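Local coordinates for protein putative MAR1 (Leishmania donovani, PDB 1X9G) that is of unknown function but belongs to the isochorismatase superfamily and has been proposed to be a ribonuclease, at residues E165-S169 against E170-L174; V43-A46 against N47-R51; E102-E105 against D106-N109. All coordinates share one frame; numbering follows the deposited sequence.

Contact 1 (E165-S169 against E170-L174); sequences EITTS and ESILL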
loop_
_atom_site.group_PDB
_atom_site.type_symbol
_atom_site.label_atom_id
_atom_site.label_comp_id
_atom_site.label_asym_id
_atom_site.label_seq_id
_atom_site.Cartn_x
_atom_site.Cartn_y
_atom_site.Cartn_z
ATOM N N GLU A 165 -9.810 -5.754 8.193
ATOM C CA GLU A 165 -8.533 -5.341 8.806
ATOM C C GLU A 165 -7.578 -6.463 9.003
ATOM O O GLU A 165 -7.939 -7.472 9.609
ATOM C CB GLU A 165 -8.729 -4.665 10.157
ATOM C CG GLU A 165 -9.752 -3.523 10.158
ATOM C CD GLU A 165 -9.840 -2.817 11.530
ATOM O OE1 GLU A 165 -10.532 -1.784 11.582
ATOM O OE2 GLU A 165 -9.245 -3.309 12.535
ATOM N N ILE A 166 -6.362 -6.284 8.511
ATOM C CA ILE A 166 -5.334 -7.294 8.619
ATOM C C ILE A 166 -4.356 -6.857 9.680
ATOM O O ILE A 166 -3.731 -5.792 9.566
ATOM C CB ILE A 166 -4.629 -7.554 7.249
ATOM C CG1 ILE A 166 -5.666 -8.007 6.211
ATOM C CG2 ILE A 166 -3.534 -8.665 7.343
ATOM C CD1 ILE A 166 -5.110 -8.047 4.863
ATOM N N THR A 167 -4.245 -7.647 10.741
ATOM C CA THR A 167 -3.225 -7.362 11.763
ATOM C C THR A 167 -2.533 -8.692 12.055
ATOM O O THR A 167 -2.067 -9.351 11.138
ATOM C CB THR A 167 -3.808 -6.689 13.047
ATOM O OG1 THR A 167 -5.006 -7.390 13.449
ATOM C CG2 THR A 167 -4.136 -5.162 12.826
ATOM N N THR A 168 -2.496 -9.092 13.324
ATOM C CA THR A 168 -1.925 -10.352 13.733
ATOM C C THR A 168 -2.690 -10.793 14.936
ATOM O O THR A 168 -3.456 -10.022 15.506
ATOM C CB THR A 168 -0.395 -10.274 14.084
ATOM O OG1 THR A 168 -0.168 -9.249 15.052
ATOM C CG2 THR A 168 0.470 -9.976 12.868
ATOM N N SER A 169 -2.467 -12.037 15.338
ATOM C CA SER A 169 -3.098 -12.629 16.528
ATOM C C SER A 169 -2.754 -11.963 17.850
ATOM O O SER A 169 -3.620 -11.865 18.705
ATOM C CB SER A 169 -2.893 -14.158 16.577
ATOM O OG SER A 169 -1.528 -14.537 16.765
ATOM N N GLU A 170 -1.532 -11.467 18.035
ATOM C CA GLU A 170 -1.286 -10.738 19.276
ATOM C C GLU A 170 -2.030 -9.419 19.243
ATOM O O GLU A 170 -2.707 -9.087 20.177
ATOM C CB GLU A 170 0.204 -10.596 19.624
ATOM C CG GLU A 170 0.513 -9.516 20.628
ATOM C CD GLU A 170 1.935 -9.593 21.172
ATOM O OE1 GLU A 170 2.232 -10.672 21.713
ATOM O OE2 GLU A 170 2.742 -8.596 21.099
ATOM N N SER A 171 -1.984 -8.700 18.134
ATOM C CA SER A 171 -2.759 -7.450 18.028
ATOM C C SER A 171 -4.212 -7.697 18.331
ATOM O O SER A 171 -4.820 -6.952 19.040
ATOM C CB SER A 171 -2.705 -6.897 16.600
ATOM O OG SER A 171 -3.037 -5.513 16.617
ATOM N N ILE A 172 -4.778 -8.730 17.733
ATOM C CA ILE A 172 -6.189 -9.074 17.911
ATOM C C ILE A 172 -6.592 -9.483 19.346
ATOM O O ILE A 172 -7.660 -9.043 19.809
ATOM C CB ILE A 172 -6.601 -10.175 16.900
ATOM C CG1 ILE A 172 -6.805 -9.566 15.508
ATOM C CG2 ILE A 172 -7.906 -10.880 17.308
ATOM C CD1 ILE A 172 -7.032 -10.674 14.408
ATOM N N LEU A 173 -5.786 -10.309 20.043
ATOM C CA LEU A 173 -6.112 -10.634 21.445
ATOM C C LEU A 173 -6.195 -9.378 22.318
ATOM O O LEU A 173 -7.159 -9.187 23.021
ATOM C CB LEU A 173 -5.162 -11.649 22.092
ATOM C CG LEU A 173 -4.951 -13.069 21.557
ATOM C CD1 LEU A 173 -4.705 -14.046 22.702
ATOM C CD2 LEU A 173 -6.053 -13.608 20.596
ATOM N N LEU A 174 -5.205 -8.505 22.202
ATOM C CA LEU A 174 -5.141 -7.217 22.863
ATOM C C LEU A 174 -6.242 -6.224 22.525
ATOM O O LEU A 174 -6.473 -5.263 23.271
ATOM C CB LEU A 174 -3.796 -6.583 22.506
ATOM C CG LEU A 174 -2.579 -7.321 23.070
ATOM C CD1 LEU A 174 -1.298 -6.500 22.930
ATOM C CD2 LEU A 174 -2.791 -7.719 24.570
#
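Thr167 and Thr168 meet Ser171 and Ile172 where the chain leaves a strand and starts a helix. The tight part lies round the carbonyl of Thr168. Its O accepts from Ile172 N at 2.9 Å. Ile172 CG1 also lies beside this oxygen, 3.4 Å from Thr168 O. The same CG1 comes to 3.5 Å from Thr167 OG1, and the two side chains cross at a slant. In Ile172 the CG1 branch lies beside its own backbone N and opposite its carbonyl carbon (chi1 -77°), which brings it to both threonines. Thr167 CB also rests on Ser171 CB at 3.7 Å. One residue on, Leu173 N gives a 3.0 Å bond to Ser169 O. Leu173 CG sits 3.4 Å from Ser169 O. Thr168 is the N-cap residue of helix 169-176. It follows strand 164-167, one of the two edge strands, within this chain, of the parallel six-stranded sheet of the isochorismatase fold. The looser side holds Glu170, which is partly exposed. Of its side chain only CB comes near Ser169. The chain then runs out from the helix, with CG anti to the backbone N (chi1 162°), and OE2 bonds to His118 NE2 of the second subunit. Thr168 OG1 likewise bonds to Asp149 of the second subunit, and Ser171 OG to the carbonyl oxygen of His118 there. Ser169 OG turns into its own chain instead and bonds to Asp140.

Contact 2 (V43-A46 against N47-R51); sequences VFVA and NRLAR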
loop_
_atom_site.group_PDB
_atom_site.type_symbol
_atom_site.label_atom_id
_atom_site.label_comp_id
_atom_site.label_asym_id
_atom_site.label_seq_id
_atom_site.Cartn_x
_atom_site.Cartn_y
_atom_site.Cartn_z
ATOM N N VAL A 43 -1.486 -23.299 12.247
ATOM C CA VAL A 43 -1.947 -24.241 13.275
ATOM C C VAL A 43 -1.851 -23.567 14.643
ATOM O O VAL A 43 -2.760 -23.656 15.455
ATOM C CB VAL A 43 -1.133 -25.590 13.191
ATOM C CG1 VAL A 43 -1.408 -26.517 14.332
ATOM C CG2 VAL A 43 -1.431 -26.326 11.862
ATOM N N PHE A 44 -0.743 -22.870 14.866
ATOM C CA PHE A 44 -0.482 -22.199 16.128
ATOM C C PHE A 44 -1.557 -21.176 16.458
ATOM O O PHE A 44 -1.963 -21.047 17.627
ATOM C CB PHE A 44 0.895 -21.520 16.096
ATOM C CG PHE A 44 1.163 -20.660 17.290
ATOM C CD1 PHE A 44 1.630 -21.228 18.491
ATOM C CD2 PHE A 44 0.901 -19.293 17.251
ATOM C CE1 PHE A 44 1.862 -20.414 19.649
ATOM C CE2 PHE A 44 1.123 -18.479 18.395
ATOM C CZ PHE A 44 1.616 -19.048 19.581
ATOM N N VAL A 45 -1.987 -20.451 15.426
ATOM C CA VAL A 45 -2.946 -19.360 15.530
ATOM C C VAL A 45 -4.316 -19.976 15.736
ATOM O O VAL A 45 -5.120 -19.458 16.510
ATOM C CB VAL A 45 -2.910 -18.416 14.250
ATOM C CG1 VAL A 45 -4.111 -17.505 14.168
ATOM C CG2 VAL A 45 -1.653 -17.589 14.225
ATOM N N ALA A 46 -4.579 -21.068 15.038
ATOM C CA ALA A 46 -5.803 -21.871 15.228
ATOM C C ALA A 46 -5.950 -22.329 16.663
ATOM O O ALA A 46 -7.007 -22.123 17.264
ATOM C CB ALA A 46 -5.827 -23.078 14.294
ATOM N N ASN A 47 -4.879 -22.894 17.224
ATOM C CA ASN A 47 -4.849 -23.203 18.676
ATOM C C ASN A 47 -5.028 -21.958 19.530
ATOM O O ASN A 47 -5.925 -21.961 20.364
ATOM C CB ASN A 47 -3.587 -23.964 19.119
ATOM C CG ASN A 47 -3.513 -25.381 18.544
ATOM O OD1 ASN A 47 -4.515 -26.115 18.487
ATOM N ND2 ASN A 47 -2.307 -25.776 18.122
ATOM N N ARG A 48 -4.229 -20.895 19.296
ATOM C CA ARG A 48 -4.355 -19.616 20.051
ATOM C C ARG A 48 -5.772 -19.060 20.172
ATOM O O ARG A 48 -6.213 -18.739 21.276
ATOM C CB ARG A 48 -3.416 -18.512 19.530
ATOM C CG ARG A 48 -3.603 -17.145 20.237
ATOM C CD ARG A 48 -2.516 -16.075 19.824
ATOM N NE ARG A 48 -1.286 -16.214 20.619
ATOM C CZ ARG A 48 -0.111 -15.651 20.330
ATOM N NH1 ARG A 48 0.028 -14.859 19.257
ATOM N NH2 ARG A 48 0.938 -15.860 21.126
ATOM N N LEU A 49 -6.468 -18.942 19.040
ATOM C CA LEU A 49 -7.873 -18.476 19.012
ATOM C C LEU A 49 -8.842 -19.512 19.591
ATOM O O LEU A 49 -10.000 -19.179 19.900
ATOM C CB LEU A 49 -8.297 -18.098 17.573
ATOM C CG LEU A 49 -7.842 -16.746 16.965
ATOM C CD1 LEU A 49 -8.320 -15.539 17.792
ATOM C CD2 LEU A 49 -6.359 -16.670 16.873
ATOM N N ALA A 50 -8.380 -20.764 19.692
ATOM C CA ALA A 50 -9.220 -21.858 20.185
ATOM C C ALA A 50 -9.293 -21.690 21.664
ATOM O O ALA A 50 -10.388 -21.623 22.213
ATOM C CB ALA A 50 -8.650 -23.244 19.812
ATOM N N ARG A 51 -8.118 -21.547 22.286
ATOM C CA ARG A 51 -7.999 -21.347 23.732
ATOM C C ARG A 51 -8.629 -20.033 24.172
ATOM O O ARG A 51 -9.255 -19.961 25.247
ATOM C CB ARG A 51 -6.536 -21.413 24.181
ATOM C CG ARG A 51 -5.755 -22.682 23.715
ATOM C CD ARG A 51 -6.238 -23.962 24.355
ATOM N NE ARG A 51 -7.503 -24.467 23.825
ATOM C CZ ARG A 51 -7.627 -25.103 22.653
ATOM N NH1 ARG A 51 -6.560 -25.237 21.848
ATOM N NH2 ARG A 51 -8.829 -25.567 22.254
#
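Phe44 puts the edge of its ring over the guanidinium group of Arg48, one turn further along helix 39-55. This helix is the crossover of the beta-alpha-beta unit formed with strands 21-26 and 60-67. Phe44 CE2 stands 3.6 Å above the guanidinium plane, over its centre. The two planes are 74° apart, so the arrangement is close to perpendicular. Arg48 NH2 lies in the plane of the ring, 3.6 Å from Phe44 CZ. The Arg48 chain is bent at its third torsion (chi3 -84°), which brings the end of the chain back against the phenyl edge. A second pair, Val45 and Leu49, lies side by side and points the same way. Val45 CG1 meets Leu49 CD2 at 3.6 Å, and Leu49 CD2 also lies 3.1 Å from Val45 O. Val43 and Asn47 also run the same way, more loosely, with Val43 CG1 4.0 Å from Asn47 ND2. Beneath these pairs are the helical bonds. Asn47 N, Arg48 N and Leu49 N bond to the O atoms of Val43, Phe44 and Val45, and the middle bond, Arg48 N to Phe44 O, is 2.8 Å long. The outer shell fixes the polar ends. Arg48 NH1 bonds to Ser169 OG, and its NH2 bonds weakly to Leu191 O. The Asn47 amide spans Glu78 O and Thr80 N in a nearby loop. Arg51 forms a salt bridge with Glu54 and also bonds to Thr80 O. One helical oxygen has two backbone donors: Asn47 O takes Ala50 N at 2.8 Å and Arg51 N at 2.9 Å.

Contact 3 (E102-E105 against D106-N109); sequences ELLE and DVDN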
loop_
_atom_site.group_PDB
_atom_site.type_symbol
_atom_site.label_atom_id
_atom_site.label_comp_id
_atom_site.label_asym_id
_atom_site.label_seq_id
_atom_site.Cartn_x
_atom_site.Cartn_y
_atom_site.Cartn_z
ATOM N N GLU A 102 -26.476 -19.149 8.695
ATOM C CA GLU A 102 -27.383 -19.088 9.832
ATOM C C GLU A 102 -26.602 -19.026 11.156
ATOM O O GLU A 102 -27.036 -18.397 12.132
ATOM C CB GLU A 102 -28.409 -20.244 9.812
ATOM C CG GLU A 102 -27.897 -21.638 9.368
ATOM C CD GLU A 102 -29.024 -22.718 9.315
ATOM O OE1 GLU A 102 -30.166 -22.430 9.793
ATOM O OE2 GLU A 102 -28.760 -23.854 8.804
ATOM N N LEU A 103 -25.428 -19.653 11.154
ATOM C CA LEU A 103 -24.537 -19.658 12.309
ATOM C C LEU A 103 -23.838 -18.289 12.499
ATOM O O LEU A 103 -23.057 -18.097 13.439
ATOM C CB LEU A 103 -23.548 -20.808 12.138
ATOM C CG LEU A 103 -22.771 -21.547 13.227
ATOM C CD1 LEU A 103 -23.656 -22.157 14.361
ATOM C CD2 LEU A 103 -21.985 -22.621 12.530
ATOM N N LEU A 104 -24.177 -17.341 11.621
ATOM C CA LEU A 104 -23.695 -15.950 11.659
ATOM C C LEU A 104 -24.859 -14.962 11.700
ATOM O O LEU A 104 -24.662 -13.753 11.569
ATOM C CB LEU A 104 -22.859 -15.630 10.399
ATOM C CG LEU A 104 -21.518 -16.316 10.190
ATOM C CD1 LEU A 104 -20.914 -15.963 8.792
ATOM C CD2 LEU A 104 -20.538 -16.047 11.317
ATOM N N GLU A 105 -26.075 -15.479 11.835
ATOM C CA GLU A 105 -27.254 -14.617 11.861
ATOM C C GLU A 105 -27.183 -13.560 12.952
ATOM O O GLU A 105 -27.745 -12.480 12.776
ATOM C CB GLU A 105 -28.555 -15.417 11.966
ATOM C CG GLU A 105 -29.295 -15.650 10.627
ATOM C CD GLU A 105 -30.479 -16.649 10.759
ATOM O OE1 GLU A 105 -31.358 -16.460 11.641
ATOM O OE2 GLU A 105 -30.525 -17.632 9.974
ATOM N N ASP A 106 -26.471 -13.848 14.045
ATOM C CA ASP A 106 -26.339 -12.895 15.175
ATOM C C ASP A 106 -24.896 -12.506 15.526
ATOM O O ASP A 106 -24.616 -12.121 16.684
ATOM C CB ASP A 106 -26.991 -13.486 16.436
ATOM C CG ASP A 106 -26.273 -14.740 16.926
ATOM O OD1 ASP A 106 -25.417 -15.277 16.182
ATOM O OD2 ASP A 106 -26.566 -15.192 18.054
ATOM N N VAL A 107 -23.985 -12.640 14.552
ATOM C CA VAL A 107 -22.549 -12.430 14.780
ATOM C C VAL A 107 -22.182 -11.130 14.105
ATOM O O VAL A 107 -22.625 -10.881 12.987
ATOM C CB VAL A 107 -21.670 -13.674 14.317
ATOM C CG1 VAL A 107 -20.163 -13.328 14.175
ATOM C CG2 VAL A 107 -21.813 -14.847 15.316
ATOM N N ASP A 108 -21.418 -10.281 14.798
ATOM C CA ASP A 108 -21.018 -8.967 14.253
ATOM C C ASP A 108 -19.654 -8.955 13.567
ATOM O O ASP A 108 -19.445 -8.201 12.592
ATOM C CB ASP A 108 -21.038 -7.936 15.360
ATOM C CG ASP A 108 -22.409 -7.788 15.951
ATOM O OD1 ASP A 108 -22.711 -8.431 16.983
ATOM O OD2 ASP A 108 -23.209 -7.066 15.335
ATOM N N ASN A 109 -18.740 -9.779 14.097
ATOM C CA ASN A 109 -17.338 -9.799 13.706
ATOM C C ASN A 109 -16.858 -11.195 13.363
ATOM O O ASN A 109 -17.184 -12.137 14.059
ATOM C CB ASN A 109 -16.463 -9.291 14.841
ATOM C CG ASN A 109 -17.047 -8.099 15.525
ATOM O OD1 ASN A 109 -17.715 -8.240 16.530
ATOM N ND2 ASN A 109 -16.821 -6.920 14.978
#
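Leu104 and Val107 bring their side chains together across the ends of a type I beta turn. The two chains meet at an angle, not alongside. Leu104 CD2 does the touching, and it comes to 4.0 Å from Val107 CG1. Val107 CB lies at the same distance from that methyl. In Val107 the CG1 branch is anti to the backbone N (chi1 164°), which turns it to the leucine. The other branch goes to the chain before the turn, where Val107 CG2 stands 4.0 Å from Leu103 O. Of these touches, the one between Leu104 and Val107 is apolar on both sides. The turn itself is closed by Val107 N, which bonds to Leu104 O at 3.3 Å. The N-H points straight at the oxygen (169°), but it comes from above the carbonyl plane and not along a lone pair. Glu105 and Asp106 occupy the two corner positions and both are exposed. Asp106 CG lies between its backbone N and carbonyl carbon (chi1 65°), and OD1 forms a salt bridge with Lys61 NZ, which also bonds to Leu103 O. A second lysine, Lys133, bonds to the O atoms of both Leu104 and Val107, so one ammonium group joins the carbonyls of both end residues of the turn. The loop leads from helix 98-102 to strand 109-115. Leu104 and Val107 face Ala22 on strand 21-26, Leu103 packs on Ile63 of strand 60-67, and Asp108 pairs through its backbone with Lys20 and Arg134.

How the contacts relate
Contacts 1 and 2 are largely buried, while contact 3 is a partly exposed turn. Contacts 1 and 2 touch each other: a bond between Ser169 and Arg48 joins them, and Leu173 packs on Leu49. They thus join helix 169-176 to helix 39-55. Contact 3 stands apart, with its centre about 20 Å from that of contact 1 and about 21 Å from that of contact 2. The chemistry follows the place. Contact 1 starts a helix and faces a second subunit with the hydroxyls of Thr168 and Ser171 and the carboxylate of Glu170. Contact 2 lies within one helix and sets an aromatic edge on a guanidinium. Contact 3 has one turn bond, a small buried apolar pair and lysines on its oxygens.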